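Local atomic coordinates of cytochrome (Paracoccus pantotrophus, PDB entry 2XTS), a protein that forms the N-terminal, haem c-carrying part of SoxD in the sulfane dehydrogenase SoxCD, where it probably transfers electrons during oxidation of protein-bound sulfur. Residues Leu28-Asp34 against Val107-Ala112; Leu86-Tyr90 against Thr114-Leu118. Residue numbers count along the deposited sequence, not the author numbering.

Contact 1 of 2, residues Leu28-Asp34 against Val107-Ala112; sequences LRPGSGD and VDDTYA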
ATOM      1  N   LEU D  28      24.433  10.607 -35.021  1.00 11.58           N
ATOM      2  CA  LEU D  28      25.656  11.418 -35.051  1.00 11.44           C
ATOM      3  C   LEU D  28      25.378  12.784 -35.670  1.00 11.84           C
ATOM      4  O   LEU D  28      24.634  12.885 -36.636  1.00 13.41           O
ATOM      5  CB  LEU D  28      26.771  10.737 -35.844  1.00 12.04           C
ATOM      6  CG  LEU D  28      27.387   9.467 -35.259  1.00 13.52           C
ATOM      7  CD1 LEU D  28      28.288   8.845 -36.316  1.00 14.96           C
ATOM      8  CD2 LEU D  28      28.153   9.744 -33.989  1.00 14.91           C
ATOM      9  N   ARG D  29      25.992  13.817 -35.117  1.00 11.75           N
ATOM     10  CA  ARG D  29      25.881  15.157 -35.641  1.00 12.21           C
ATOM     11  C   ARG D  29      27.226  15.605 -36.199  1.00 11.40           C
ATOM     12  O   ARG D  29      28.281  15.131 -35.768  1.00 11.40           O
ATOM     13  CB  ARG D  29      25.411  16.096 -34.542  1.00 12.81           C
ATOM     14  CG  ARG D  29      24.087  15.656 -33.945  1.00 13.88           C
ATOM     15  CD  ARG D  29      23.581  16.573 -32.884  1.00 14.49           C
ATOM     16  NE  ARG D  29      22.343  16.043 -32.327  1.00 14.84           N
ATOM     17  CZ  ARG D  29      21.394  16.762 -31.749  1.00 15.48           C
ATOM     18  NH1 ARG D  29      21.525  18.078 -31.642  1.00 16.99           N
ATOM     19  NH2 ARG D  29      20.309  16.152 -31.290  1.00 14.28           N
ATOM     20  N   PRO D  30      27.215  16.571 -37.139  1.00 12.05           N
ATOM     21  CA  PRO D  30      28.459  17.020 -37.755  1.00 12.74           C
ATOM     22  C   PRO D  30      29.458  17.582 -36.740  1.00 11.40           C
ATOM     23  O   PRO D  30      29.088  18.378 -35.877  1.00 13.02           O
ATOM     24  CB  PRO D  30      27.980  18.097 -38.745  1.00 13.29           C
ATOM     25  CG  PRO D  30      26.581  17.753 -39.029  1.00 13.72           C
ATOM     26  CD  PRO D  30      26.031  17.164 -37.792  1.00 13.17           C
ATOM     27  N   GLY D  31      30.706  17.147 -36.837  1.00 11.52           N
ATOM     28  CA  GLY D  31      31.735  17.595 -35.936  1.00 11.65           C
ATOM     29  C   GLY D  31      32.975  16.740 -36.012  1.00 11.60           C
ATOM     30  O   GLY D  31      33.023  15.757 -36.743  1.00 11.82           O
ATOM     31  N   SER D  32      33.960  17.097 -35.199  1.00 12.13           N
ATOM     32  CA  SER D  32      35.217  16.380 -35.141  1.00 13.14           C
ATOM     33  C   SER D  32      35.979  16.725 -33.860  1.00 12.28           C
ATOM     34  O   SER D  32      35.718  17.727 -33.198  1.00 12.96           O
ATOM     35  CB  SER D  32      36.067  16.699 -36.356  1.00 14.42           C
ATOM     36  OG  SER D  32      36.458  18.033 -36.332  1.00 17.17           O
ATOM     37  N   GLY D  33      36.942  15.876 -33.541  1.00 11.44           N
ATOM     38  CA  GLY D  33      37.827  16.079 -32.411  1.00 11.27           C
ATOM     39  C   GLY D  33      39.015  15.153 -32.466  1.00 11.59           C
ATOM     40  O   GLY D  33      38.870  13.991 -32.880  1.00 11.83           O
ATOM     41  N   ASP D  34      40.174  15.642 -32.034  1.00 11.96           N
ATOM     42  CA  ASP D  34      41.375  14.821 -32.046  1.00 12.20           C
ATOM     43  C   ASP D  34      41.784  14.388 -30.659  1.00 11.83           C
ATOM     44  O   ASP D  34      41.232  14.858 -29.656  1.00 11.18           O
ATOM     45  CB  ASP D  34      42.523  15.474 -32.824  1.00 13.11           C
ATOM     46  CG  ASP D  34      43.018  16.764 -32.222  1.00 16.36           C
ATOM     47  OD1 ASP D  34      42.728  17.088 -31.065  1.00 16.70           O
ATOM     48  OD2 ASP D  34      43.748  17.474 -32.947  1.00 21.30           O
ATOM     49  N   VAL D 107      29.266  18.924 -29.115  1.00 10.39           N
ATOM     50  CA  VAL D 107      29.444  17.837 -30.056  1.00 10.58           C
ATOM     51  C   VAL D 107      30.934  17.613 -30.352  1.00 10.19           C
ATOM     52  O   VAL D 107      31.408  16.489 -30.330  1.00 10.53           O
ATOM     53  CB  VAL D 107      28.628  18.081 -31.358  1.00 10.95           C
ATOM     54  CG1 VAL D 107      29.095  17.185 -32.502  1.00 10.80           C
ATOM     55  CG2 VAL D 107      27.123  17.909 -31.082  1.00 12.52           C
ATOM     56  N   ASP D 108      31.666  18.682 -30.654  1.00 10.01           N
ATOM     57  CA  ASP D 108      33.088  18.564 -30.939  1.00 10.42           C
ATOM     58  C   ASP D 108      33.865  18.069 -29.730  1.00  9.54           C
ATOM     59  O   ASP D 108      34.761  17.235 -29.860  1.00  9.97           O
ATOM     60  CB  ASP D 108      33.661  19.894 -31.413  1.00 11.09           C
ATOM     61  CG  ASP D 108      33.305  20.225 -32.859  1.00 12.31           C
ATOM     62  OD1 ASP D 108      32.771  19.363 -33.593  1.00 14.80           O
ATOM     63  OD2 ASP D 108      33.619  21.370 -33.252  1.00 17.29           O
ATOM     64  N   ASP D 109      33.525  18.571 -28.555  1.00  9.63           N
ATOM     65  CA  ASP D 109      34.164  18.119 -27.323  1.00  9.28           C
ATOM     66  C   ASP D 109      34.000  16.605 -27.153  1.00  8.86           C
ATOM     67  O   ASP D 109      34.906  15.906 -26.710  1.00  9.54           O
ATOM     68  CB  ASP D 109      33.515  18.727 -26.071  1.00  9.95           C
ATOM     69  CG  ASP D 109      33.765  20.194 -25.881  1.00 12.44           C
ATOM     70  OD1 ASP D 109      34.688  20.771 -26.504  1.00 13.97           O
ATOM     71  OD2 ASP D 109      32.993  20.785 -25.074  1.00 14.75           O
ATOM     72  N   THR D 110      32.809  16.111 -27.479  1.00  8.83           N
ATOM     73  CA  THR D 110      32.505  14.692 -27.295  1.00  8.73           C
ATOM     74  C   THR D 110      33.261  13.835 -28.291  1.00  8.75           C
ATOM     75  O   THR D 110      33.790  12.786 -27.960  1.00  8.32           O
ATOM     76  CB  THR D 110      30.980  14.437 -27.320  1.00  9.08           C
ATOM     77  OG1 THR D 110      30.329  15.299 -26.373  1.00 10.83           O
ATOM     78  CG2 THR D 110      30.672  12.996 -26.946  1.00  9.05           C
ATOM     79  N   TYR D 111      33.366  14.294 -29.524  1.00  8.93           N
ATOM     80  CA  TYR D 111      34.233  13.590 -30.479  1.00  9.15           C
ATOM     81  C   TYR D 111      35.675  13.532 -30.009  1.00  9.04           C
ATOM     82  O   TYR D 111      36.331  12.502 -30.110  1.00  8.71           O
ATOM     83  CB  TYR D 111      34.193  14.211 -31.880  1.00  9.59           C
ATOM     84  CG  TYR D 111      32.971  13.860 -32.705  1.00  9.55           C
ATOM     85  CD1 TYR D 111      32.692  12.542 -33.065  1.00 11.64           C
ATOM     86  CD2 TYR D 111      32.083  14.845 -33.110  1.00  8.64           C
ATOM     87  CE1 TYR D 111      31.574  12.239 -33.841  1.00 12.46           C
ATOM     88  CE2 TYR D 111      30.965  14.553 -33.860  1.00  9.98           C
ATOM     89  CZ  TYR D 111      30.712  13.252 -34.220  1.00  9.86           C
ATOM     90  OH  TYR D 111      29.591  12.970 -34.964  1.00 12.88           O
ATOM     91  N   ALA D 112      36.183  14.665 -29.524  1.00  9.11           N
ATOM     92  CA  ALA D 112      37.567  14.719 -29.022  1.00  8.92           C
ATOM     93  C   ALA D 112      37.785  13.766 -27.848  1.00  8.35           C
ATOM     94  O   ALA D 112      38.767  13.022 -27.810  1.00  8.95           O
ATOM     95  CB  ALA D 112      37.943  16.130 -28.630  1.00  9.87           C
TER
HETATM   96  O   HOH W   1      30.251  20.456 -34.383  1.00 17.29           O
HETATM   97  O   HOH W   2      34.584  20.549 -35.951  1.00 28.15           O
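Tyr111 lays its ring along the backbone of Arg29-Ser32: Gly31 O sits over one face, and Gly31 C is 3.6 Å from Tyr111 CD2. The phenol donates a hydrogen bond from Tyr111 OH to Arg29 O (2.7 Å), while Leu28 CD2 packs 4.2 Å from Tyr111 CE1. One turn earlier, Asp108 accepts a hydrogen bond at OD1 from Ser32 N (3.0 Å), and water 1 joins the same carboxylate oxygen to Pro30 O. Val107 CG1 packs 3.6 Å from Pro30 O. The two glycines let the chain come this close. A CB on Gly31 would clash with Asp108 and Val107, and one on Gly33, whose CA is 3.7 Å from Ala112 CA, would run into the helix backbone. The axes of strand 32-34 and of the helical segment 107-112, the start of helix 107-120, are inclined at 40° and approach to 5.7 Å. The strand pairs antiparallel with strand 129-131 and leads into helix 35-45, where Asp34, its N-cap, bonds to Thr37.

Contact 2 of 2, residues Leu86-Tyr90 against Thr114-Leu118; sequences LSTVY and TAFLL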
ATOM      1  N   LEU D  86      31.292   1.881 -30.429  1.00  8.01           N
ATOM      2  CA  LEU D  86      31.738   3.234 -30.149  1.00  7.95           C
ATOM      3  C   LEU D  86      30.584   4.182 -29.948  1.00  7.66           C
ATOM      4  O   LEU D  86      30.718   5.137 -29.187  1.00  8.03           O
ATOM      5  CB  LEU D  86      32.658   3.730 -31.272  1.00  8.67           C
ATOM      6  CG  LEU D  86      33.440   4.991 -30.935  1.00  9.32           C
ATOM      7  CD1 LEU D  86      34.374   4.736 -29.785  1.00  9.73           C
ATOM      8  CD2 LEU D  86      34.183   5.503 -32.142  1.00 10.94           C
ATOM      9  N   SER D  87      29.466   3.933 -30.620  1.00  7.71           N
ATOM     10  CA  SER D  87      28.305   4.788 -30.470  1.00  7.14           C
ATOM     11  C   SER D  87      27.960   5.031 -29.011  1.00  6.82           C
ATOM     12  O   SER D  87      27.632   6.151 -28.614  1.00  7.17           O
ATOM     13  CB  SER D  87      27.109   4.181 -31.176  1.00  7.89           C
ATOM     14  OG  SER D  87      26.885   2.867 -30.755  1.00  8.24           O
ATOM     15  N   THR D  88      28.020   3.975 -28.209  1.00  7.17           N
ATOM     16  CA  THR D  88      27.637   4.048 -26.805  1.00  7.21           C
ATOM     17  C   THR D  88      28.540   5.012 -26.047  1.00  7.35           C
ATOM     18  O   THR D  88      28.103   5.695 -25.124  1.00  7.83           O
ATOM     19  CB  THR D  88      27.708   2.666 -26.177  1.00  7.33           C
ATOM     20  OG1 THR D  88      27.137   1.700 -27.072  1.00  8.16           O
ATOM     21  CG2 THR D  88      27.031   2.627 -24.820  1.00  8.62           C
ATOM     22  N   VAL D  89      29.820   5.025 -26.403  1.00  7.63           N
ATOM     23  CA  VAL D  89      30.778   5.904 -25.733  1.00  7.90           C
ATOM     24  C   VAL D  89      30.390   7.369 -25.950  1.00  7.74           C
ATOM     25  O   VAL D  89      30.250   8.150 -25.021  1.00  8.25           O
ATOM     26  CB  VAL D  89      32.205   5.684 -26.228  1.00  7.81           C
ATOM     27  CG1 VAL D  89      33.189   6.572 -25.465  1.00  9.29           C
ATOM     28  CG2 VAL D  89      32.606   4.198 -26.076  1.00  8.63           C
ATOM     29  N   TYR D  90      30.204   7.725 -27.208  1.00  7.83           N
ATOM     30  CA  TYR D  90      29.822   9.067 -27.540  1.00  7.06           C
ATOM     31  C   TYR D  90      28.553   9.464 -26.812  1.00  6.95           C
ATOM     32  O   TYR D  90      28.451  10.521 -26.184  1.00  7.37           O
ATOM     33  CB  TYR D  90      29.636   9.180 -29.077  1.00  7.42           C
ATOM     34  CG  TYR D  90      29.358  10.601 -29.483  1.00  8.79           C
ATOM     35  CD1 TYR D  90      28.111  11.170 -29.258  1.00 11.57           C
ATOM     36  CD2 TYR D  90      30.350  11.390 -30.066  1.00 11.82           C
ATOM     37  CE1 TYR D  90      27.854  12.499 -29.589  1.00 13.83           C
ATOM     38  CE2 TYR D  90      30.094  12.709 -30.405  1.00 13.93           C
ATOM     39  CZ  TYR D  90      28.856  13.258 -30.147  1.00 13.84           C
ATOM     40  OH  TYR D  90      28.601  14.559 -30.494  1.00 21.35           O
ATOM     41  N   THR D 114      36.039  11.144 -27.085  1.00  8.35           N
ATOM     42  CA  THR D 114      35.918   9.780 -27.580  1.00  8.29           C
ATOM     43  C   THR D 114      37.215   9.355 -28.277  1.00  8.57           C
ATOM     44  O   THR D 114      37.689   8.253 -28.067  1.00  9.49           O
ATOM     45  CB  THR D 114      34.677   9.616 -28.490  1.00  8.59           C
ATOM     46  OG1 THR D 114      33.499   9.960 -27.757  1.00  9.58           O
ATOM     47  CG2 THR D 114      34.509   8.198 -28.953  1.00  9.13           C
ATOM     48  N   ALA D 115      37.818  10.245 -29.062  1.00  9.03           N
ATOM     49  CA  ALA D 115      39.121   9.962 -29.662  1.00  9.18           C
ATOM     50  C   ALA D 115      40.177   9.664 -28.598  1.00  9.13           C
ATOM     51  O   ALA D 115      40.957   8.729 -28.721  1.00  9.58           O
ATOM     52  CB  ALA D 115      39.571  11.133 -30.539  1.00  9.91           C
ATOM     53  N   PHE D 116      40.195  10.472 -27.540  1.00  8.40           N
ATOM     54  CA  PHE D 116      41.148  10.250 -26.441  1.00  8.68           C
ATOM     55  C   PHE D 116      40.909   8.906 -25.725  1.00  8.56           C
ATOM     56  O   PHE D 116      41.854   8.237 -25.322  1.00  9.05           O
ATOM     57  CB  PHE D 116      41.062  11.399 -25.419  1.00  9.15           C
ATOM     58  CG  PHE D 116      41.924  11.191 -24.219  1.00  9.81           C
ATOM     59  CD1 PHE D 116      43.301  11.281 -24.330  1.00 11.49           C
ATOM     60  CD2 PHE D 116      41.357  10.871 -22.987  1.00 11.34           C
ATOM     61  CE1 PHE D 116      44.116  11.061 -23.249  1.00 11.18           C
ATOM     62  CE2 PHE D 116      42.190  10.640 -21.886  1.00 10.86           C
ATOM     63  CZ  PHE D 116      43.569  10.745 -22.031  1.00 11.67           C
ATOM     64  N   LEU D 117      39.647   8.532 -25.526  1.00  8.11           N
ATOM     65  CA  LEU D 117      39.347   7.232 -24.915  1.00  8.53           C
ATOM     66  C   LEU D 117      39.799   6.090 -25.835  1.00  8.66           C
ATOM     67  O   LEU D 117      40.313   5.080 -25.373  1.00  9.11           O
ATOM     68  CB  LEU D 117      37.861   7.130 -24.541  1.00  8.59           C
ATOM     69  CG  LEU D 117      37.443   8.023 -23.368  1.00  9.10           C
ATOM     70  CD1 LEU D 117      35.936   7.977 -23.267  1.00  9.75           C
ATOM     71  CD2 LEU D 117      38.108   7.579 -22.072  1.00  9.97           C
ATOM     72  N   LEU D 118      39.627   6.242 -27.145  1.00  8.48           N
ATOM     73  CA  LEU D 118      40.177   5.242 -28.071  1.00  9.18           C
ATOM     74  C   LEU D 118      41.697   5.147 -27.904  1.00  9.53           C
ATOM     75  O   LEU D 118      42.257   4.069 -27.842  1.00 10.30           O
ATOM     76  CB  LEU D 118      39.841   5.580 -29.517  1.00  8.70           C
ATOM     77  CG  LEU D 118      38.405   5.325 -29.932  1.00  9.97           C
ATOM     78  CD1 LEU D 118      38.096   6.001 -31.259  1.00 11.45           C
ATOM     79  CD2 LEU D 118      38.100   3.827 -29.992  1.00 12.29           C
TER
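Apolar contacts account for most of this interface, and no hydrogen bond crosses it. From helix 86-96, Leu86 and Val89, one turn apart, point toward the partner helix and meet Thr114, Leu117 and Leu118. Leu86 CD1 lies 3.6 Å from Thr114 CG2 and 3.8 Å from Leu118 CD2, so its tip fits between residues one turn apart on helix 107-120. Val89 CG1 makes a similar pair of contacts, at 3.8 Å from Leu117 CD1 and 4.1 Å from Thr114 CG2. The methyl of Thr114 is therefore shared by both.

The polar end of Thr114 enters the interface without bonding across it: Thr114 OG1 packs 3.8 Å from Tyr90 CA, where the backbones come nearest, while its hydrogen bond goes back to Thr110 O in its own helix.

The short helical segments cross at 129° with axes 10.6 Å apart, and every touching residue is buried. Val89 also packs on Trp83, a haem-binding residue, and Leu117, whose side chain comes about 5 Å from the haem at nearest approach, packs on Phe42 of helix 35-45. Such packing of the last helix of the haem domain against the helix preceding the axial methionine, here Met97, belongs to the class I cytochrome c fold.

Both contacts draw on helix 107-120, contact 1 on its first turns and contact 2 on the turns that follow, with centres about 10 Å apart. Tyr90 of contact 2 bridges them: Tyr90 CE2 is 3.7 Å from Tyr111 CD1, the two rings meeting with planes at about 55°, and Tyr90 OH is 3.3 Å from Val107 CG1 and makes a weak hydrogen bond to Val107 O. Gly33 O also packs on Ala115 CB at 3.8 Å. Contact 1 is the more superficial, with the side chain of Ala112 about 10 Å from the haem, whereas in contact 2 that of Leu117 comes within about 5 Å. Contact 1 joins strand 32-34 and the loop before it to helix 107-120; contact 2 joins that helix to helix 86-96.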